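Local coordinates for prohead core protein protease (Enterobacteria phage T4, PDB 5JBL) that cleaves many proteins of the assembling phage prohead as a pentameric serine protease, switched on by self-cleavage once the prohead is complete, at residues L102-R107 and D187-P192; L25-W30 and A159-G164. The protein carries 3 engineered substitutions. One frame throughout, in Å; residues are numbered along the deposited sequence.

Contact 1 of 2, residues L102-R107 and D187-P192. Engineered in segment 102-107: Ala104 (natural residue His).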
loop_
_atom_site.group_PDB
_atom_site.type_symbol
_atom_site.label_atom_id
_atom_site.label_comp_id
_atom_site.label_asym_id
_atom_site.label_seq_id
_atom_site.Cartn_x
_atom_site.Cartn_y
_atom_site.Cartn_z
ATOM N N LEU C 102 -2.435 -10.764 -10.207
ATOM C CA LEU C 102 -2.853 -9.736 -11.150
ATOM C C LEU C 102 -1.573 -9.153 -11.737
ATOM O O LEU C 102 -0.741 -8.640 -10.986
ATOM C CB LEU C 102 -3.692 -8.665 -10.451
ATOM C CG LEU C 102 -4.163 -7.440 -11.253
ATOM C CD1 LEU C 102 -4.948 -7.888 -12.471
ATOM C CD2 LEU C 102 -5.039 -6.562 -10.369
ATOM N N ASN C 103 -1.409 -9.283 -13.066
ATOM C CA ASN C 103 -0.151 -9.133 -13.813
ATOM C C ASN C 103 0.687 -10.394 -13.687
ATOM O O ASN C 103 0.783 -10.967 -12.596
ATOM C CB ASN C 103 0.680 -7.933 -13.335
ATOM C CG ASN C 103 0.001 -6.618 -13.609
ATOM O OD1 ASN C 103 -0.667 -6.461 -14.629
ATOM N ND2 ASN C 103 0.157 -5.664 -12.692
ATOM N N ALA C 104 1.315 -10.825 -14.785
ATOM C CA ALA C 104 2.168 -12.003 -14.743
ATOM C C ALA C 104 3.600 -11.547 -14.481
ATOM O O ALA C 104 4.226 -10.963 -15.374
ATOM C CB ALA C 104 2.076 -12.791 -16.042
ATOM N N PRO C 105 4.151 -11.793 -13.302
ATOM C CA PRO C 105 5.497 -11.317 -12.986
ATOM C C PRO C 105 6.549 -12.260 -13.543
ATOM O O PRO C 105 6.252 -13.421 -13.876
ATOM C CB PRO C 105 5.500 -11.319 -11.451
ATOM C CG PRO C 105 4.615 -12.483 -11.104
ATOM C CD PRO C 105 3.522 -12.494 -12.165
ATOM N N PRO C 106 7.802 -11.804 -13.668
ATOM C CA PRO C 106 8.850 -12.671 -14.230
ATOM C C PRO C 106 9.411 -13.663 -13.216
ATOM O O PRO C 106 10.596 -13.670 -12.893
ATOM C CB PRO C 106 9.893 -11.650 -14.699
ATOM C CG PRO C 106 9.793 -10.559 -13.676
ATOM C CD PRO C 106 8.325 -10.468 -13.316
ATOM N N ARG C 107 8.537 -14.483 -12.649
ATOM C CA ARG C 107 8.986 -15.522 -11.737
ATOM C C ARG C 107 8.045 -16.700 -11.904
ATOM O O ARG C 107 6.934 -16.555 -12.416
ATOM C CB ARG C 107 9.087 -15.030 -10.289
ATOM C CG ARG C 107 7.977 -14.149 -9.839
ATOM C CD ARG C 107 8.208 -13.590 -8.420
ATOM N NE ARG C 107 7.240 -12.522 -8.183
ATOM C CZ ARG C 107 5.944 -12.730 -7.977
ATOM N NH1 ARG C 107 5.468 -13.976 -7.974
ATOM N NH2 ARG C 107 5.120 -11.694 -7.804
ATOM N N ASP C 187 -2.803 -16.109 -14.315
ATOM C CA ASP C 187 -2.731 -14.746 -13.810
ATOM C C ASP C 187 -3.714 -13.893 -14.607
ATOM O O ASP C 187 -3.853 -14.073 -15.824
ATOM C CB ASP C 187 -1.331 -14.130 -13.981
ATOM C CG ASP C 187 -0.273 -14.793 -13.134
ATOM O OD1 ASP C 187 -0.513 -15.051 -11.928
ATOM O OD2 ASP C 187 0.833 -15.014 -13.674
ATOM N N ALA C 188 -4.365 -12.930 -13.954
ATOM C CA ALA C 188 -5.179 -11.979 -14.703
ATOM C C ALA C 188 -4.292 -10.867 -15.247
ATOM O O ALA C 188 -3.473 -10.293 -14.517
ATOM C CB ALA C 188 -6.299 -11.412 -13.828
ATOM N N VAL C 189 -4.437 -10.570 -16.542
ATOM C CA VAL C 189 -3.547 -9.643 -17.228
ATOM C C VAL C 189 -4.347 -8.743 -18.153
ATOM O O VAL C 189 -5.446 -9.080 -18.593
ATOM C CB VAL C 189 -2.434 -10.374 -18.019
ATOM C CG1 VAL C 189 -1.562 -11.148 -17.073
ATOM C CG2 VAL C 189 -3.037 -11.326 -19.084
ATOM N N TRP C 190 -3.772 -7.583 -18.451
ATOM C CA TRP C 190 -4.366 -6.673 -19.416
ATOM C C TRP C 190 -3.991 -7.140 -20.816
ATOM O O TRP C 190 -2.804 -7.295 -21.125
ATOM C CB TRP C 190 -3.896 -5.243 -19.165
ATOM C CG TRP C 190 -4.500 -4.287 -20.127
ATOM C CD1 TRP C 190 -5.760 -3.764 -20.087
ATOM C CD2 TRP C 190 -3.886 -3.762 -21.300
ATOM N NE1 TRP C 190 -5.961 -2.929 -21.144
ATOM C CE2 TRP C 190 -4.828 -2.915 -21.916
ATOM C CE3 TRP C 190 -2.631 -3.922 -21.892
ATOM C CZ2 TRP C 190 -4.554 -2.231 -23.093
ATOM C CZ3 TRP C 190 -2.359 -3.242 -23.058
ATOM C CH2 TRP C 190 -3.316 -2.404 -23.647
ATOM N N GLY C 191 -4.997 -7.368 -21.657
ATOM C CA GLY C 191 -4.783 -7.994 -22.943
ATOM C C GLY C 191 -4.113 -7.080 -23.945
ATOM O O GLY C 191 -4.593 -5.980 -24.245
ATOM N N PRO C 192 -2.979 -7.535 -24.499
ATOM C CA PRO C 192 -2.094 -6.737 -25.357
ATOM C C PRO C 192 -2.695 -6.416 -26.721
ATOM O O PRO C 192 -2.208 -5.487 -27.370
ATOM C CB PRO C 192 -0.857 -7.632 -25.505
ATOM C CG PRO C 192 -1.378 -9.020 -25.333
ATOM C CD PRO C 192 -2.482 -8.912 -24.316
HETATM O O HOH W 1 -1.178 -7.138 -17.123
#
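Asn103 and Ala188 join the loop after strand 99-101 to the end of strand 181-189 through a single beta bridge, set between Leu102 and Ala188, in the active site of this serine protease. One direct hydrogen bond spans the pair: Asn103 N donates its N-H to Ala188 O at 2.7 Å, nearly straight (165° at the hydrogen). The same oxygen takes a CA-H contact from Leu102 CA at 3.5 Å. Beyond the bridge a water joins the Asn103 side chain to the other backbone, donating to OD1 and accepting from Trp190 N at 2.9 Å. The other end of that amide, ND2, reaches Asp111 of a second subunit, which ties the active-site loop to the pentamer interface.

Apolar contacts lie around the bridge. Leu102 has CG anti to its backbone N (chi1 176°), which brings CD1 back to within 4.0 Å of Ala188 CB. Ala104, engineered in place of an active-site histidine, has its CB 4.1 Å from Val189 CG1.

Asp187 supplies the charge: its OD1 accepts from Glu101 N while OD2 forms a salt bridge with Arg161. That OD2 also lies 3.5 Å from Ala104 CB.

Contact 2 of 2, residues L25-W30 and A159-G164. Engineered in segment 159-164: Ala159 (natural residue Ser).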
loop_
_atom_site.group_PDB
_atom_site.type_symbol
_atom_site.label_atom_id
_atom_site.label_comp_id
_atom_site.label_asym_id
_atom_site.label_seq_id
_atom_site.Cartn_x
_atom_site.Cartn_y
_atom_site.Cartn_z
ATOM N N LEU C 25 11.807 -19.656 -18.044
ATOM C CA LEU C 25 10.449 -19.269 -17.702
ATOM C C LEU C 25 9.685 -18.981 -18.984
ATOM O O LEU C 25 10.131 -18.179 -19.804
ATOM C CB LEU C 25 10.461 -18.030 -16.803
ATOM C CG LEU C 25 9.118 -17.432 -16.363
ATOM C CD1 LEU C 25 8.377 -18.368 -15.403
ATOM C CD2 LEU C 25 9.270 -16.031 -15.754
ATOM N N LEU C 26 8.538 -19.634 -19.152
ATOM C CA LEU C 26 7.661 -19.463 -20.309
ATOM C C LEU C 26 6.350 -18.860 -19.812
ATOM O O LEU C 26 5.614 -19.506 -19.053
ATOM C CB LEU C 26 7.429 -20.803 -21.011
ATOM C CG LEU C 26 8.658 -21.502 -21.572
ATOM C CD1 LEU C 26 8.335 -22.949 -22.007
ATOM C CD2 LEU C 26 9.251 -20.682 -22.724
ATOM N N ILE C 27 6.073 -17.621 -20.219
ATOM C CA ILE C 27 4.836 -16.918 -19.887
ATOM C C ILE C 27 4.009 -16.784 -21.156
ATOM O O ILE C 27 4.506 -16.298 -22.172
ATOM C CB ILE C 27 5.122 -15.528 -19.289
ATOM C CG1 ILE C 27 5.959 -15.665 -18.017
ATOM C CG2 ILE C 27 3.806 -14.779 -19.010
ATOM C CD1 ILE C 27 6.140 -14.353 -17.278
ATOM N N GLU C 28 2.742 -17.185 -21.093
ATOM C CA GLU C 28 1.880 -17.129 -22.265
ATOM C C GLU C 28 0.635 -16.332 -21.937
ATOM O O GLU C 28 0.134 -16.401 -20.818
ATOM C CB GLU C 28 1.468 -18.523 -22.724
ATOM C CG GLU C 28 2.573 -19.564 -22.687
ATOM C CD GLU C 28 3.691 -19.306 -23.688
ATOM O OE1 GLU C 28 3.505 -18.501 -24.629
ATOM O OE2 GLU C 28 4.771 -19.913 -23.528
ATOM N N THR C 29 0.142 -15.569 -22.907
ATOM C CA THR C 29 -1.187 -14.987 -22.816
ATOM C C THR C 29 -2.144 -15.803 -23.681
ATOM O O THR C 29 -1.774 -16.289 -24.755
ATOM C CB THR C 29 -1.177 -13.520 -23.248
ATOM O OG1 THR C 29 -0.647 -13.424 -24.579
ATOM C CG2 THR C 29 -0.322 -12.711 -22.306
ATOM N N TRP C 30 -3.367 -15.983 -23.190
ATOM C CA TRP C 30 -4.329 -16.858 -23.848
ATOM C C TRP C 30 -5.669 -16.184 -24.136
ATOM O O TRP C 30 -6.630 -16.881 -24.474
ATOM C CB TRP C 30 -4.571 -18.110 -23.008
ATOM C CG TRP C 30 -3.362 -18.946 -22.759
ATOM C CD1 TRP C 30 -2.670 -19.053 -21.581
ATOM C CD2 TRP C 30 -2.715 -19.827 -23.686
ATOM N NE1 TRP C 30 -1.625 -19.945 -21.725
ATOM C CE2 TRP C 30 -1.629 -20.427 -23.007
ATOM C CE3 TRP C 30 -2.921 -20.137 -25.041
ATOM C CZ2 TRP C 30 -0.773 -21.339 -23.622
ATOM C CZ3 TRP C 30 -2.067 -21.039 -25.649
ATOM C CH2 TRP C 30 -1.000 -21.626 -24.938
ATOM N N ALA C 159 -3.079 -15.275 -18.303
ATOM C CA ALA C 159 -1.744 -15.707 -18.675
ATOM C C ALA C 159 -1.376 -16.907 -17.829
ATOM O O ALA C 159 -1.790 -17.005 -16.666
ATOM C CB ALA C 159 -0.693 -14.593 -18.449
ATOM N N SER C 160 -0.572 -17.800 -18.402
ATOM C CA SER C 160 -0.019 -18.922 -17.656
ATOM C C SER C 160 1.483 -18.730 -17.521
ATOM O O SER C 160 2.098 -17.990 -18.292
ATOM C CB SER C 160 -0.333 -20.271 -18.337
ATOM O OG SER C 160 0.210 -20.334 -19.657
ATOM N N ARG C 161 2.057 -19.379 -16.505
ATOM C CA ARG C 161 3.495 -19.412 -16.269
ATOM C C ARG C 161 3.985 -20.854 -16.193
ATOM O O ARG C 161 3.314 -21.726 -15.634
ATOM C CB ARG C 161 3.870 -18.677 -14.970
ATOM C CG ARG C 161 3.578 -17.190 -14.962
ATOM C CD ARG C 161 4.135 -16.549 -13.703
ATOM N NE ARG C 161 3.085 -16.201 -12.763
ATOM C CZ ARG C 161 3.272 -15.977 -11.471
ATOM N NH1 ARG C 161 4.483 -16.092 -10.938
ATOM N NH2 ARG C 161 2.238 -15.644 -10.710
ATOM N N GLY C 162 5.166 -21.113 -16.741
ATOM C CA GLY C 162 5.688 -22.459 -16.644
ATOM C C GLY C 162 7.175 -22.460 -16.911
ATOM O O GLY C 162 7.775 -21.420 -17.195
ATOM N N LEU C 163 7.764 -23.656 -16.835
ATOM C CA LEU C 163 9.189 -23.851 -17.047
ATOM C C LEU C 163 9.391 -24.874 -18.152
ATOM O O LEU C 163 8.837 -25.975 -18.090
ATOM C CB LEU C 163 9.887 -24.325 -15.767
ATOM C CG LEU C 163 9.824 -23.363 -14.580
ATOM C CD1 LEU C 163 10.261 -24.062 -13.301
ATOM C CD2 LEU C 163 10.675 -22.125 -14.846
ATOM N N GLY C 164 10.178 -24.518 -19.155
ATOM C CA GLY C 164 10.425 -25.455 -20.236
ATOM C C GLY C 164 11.445 -24.905 -21.206
ATOM O O GLY C 164 12.125 -23.916 -20.927
HETATM O O HOH W 2 3.290 -21.103 -19.886
#
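Leu26 and Glu28 pair with Gly162 and Ser160 in an antiparallel beta ladder that lays the N-terminal strand, with its inferred self-cleavage site between Glu28 and Thr29, along the strand carrying active-site position 159. This fits an N-terminus that blocks the catalytic centre. Four backbone hydrogen bonds form two reciprocal pairs. Leu26 N to Gly162 O is straight at 2.8 Å, and Gly162 N returns to Leu26 O at a more bent 136°; Glu28 and Ser160 exchange the other two.

Apolar packing follows the sheet faces. On the face of Ile27 and Arg161, the two side chains run side by side, with Ile27 CG1 4.2 Å from Arg161 CG, while the guanidinium goes on to Asp187 and Glu101. Ala159, engineered in place of a serine, lies on this face too, paired with Thr29. On the other face Leu26 CD1 lies 3.7 Å from Gly164 CA, resting on the bare glycine backbone.

The polar side chains of Glu28 and Ser160 leave from that second face. Glu28 turns its carboxylate away to Tyr76, Arg74, Asn70 and Asn72. Its CB sits 3.2 Å above one face of the Trp30 ring, offset toward the rim. Ser160 OG, set between backbone N and carbonyl carbon (chi1 60°), accepts from Trp30 NE1 at 2.8 Å, only 5° out of the indole plane.

Overall arrangement
From the N terminus, strand 24-29 is met first, and contact 2 closes its long loop when the chain returns as strand 157-168. Before that return the chain passes residues 102-107, whose partner 187-192 comes only after 159-164, so the two loops cross. Both contacts reach one mixed sheet, in which strands 157-168 and 181-189 are neighbours; contact 1 adds the loop leading from the other, antiparallel sheet. Their centres lie 10 Å apart, and they meet directly at the salt bridge between Asp187 and Arg161 and where Ile27 CD1 packs against Pro105 O. The engineered active-site positions 104 and 159 touch each other beside the N-terminal strand.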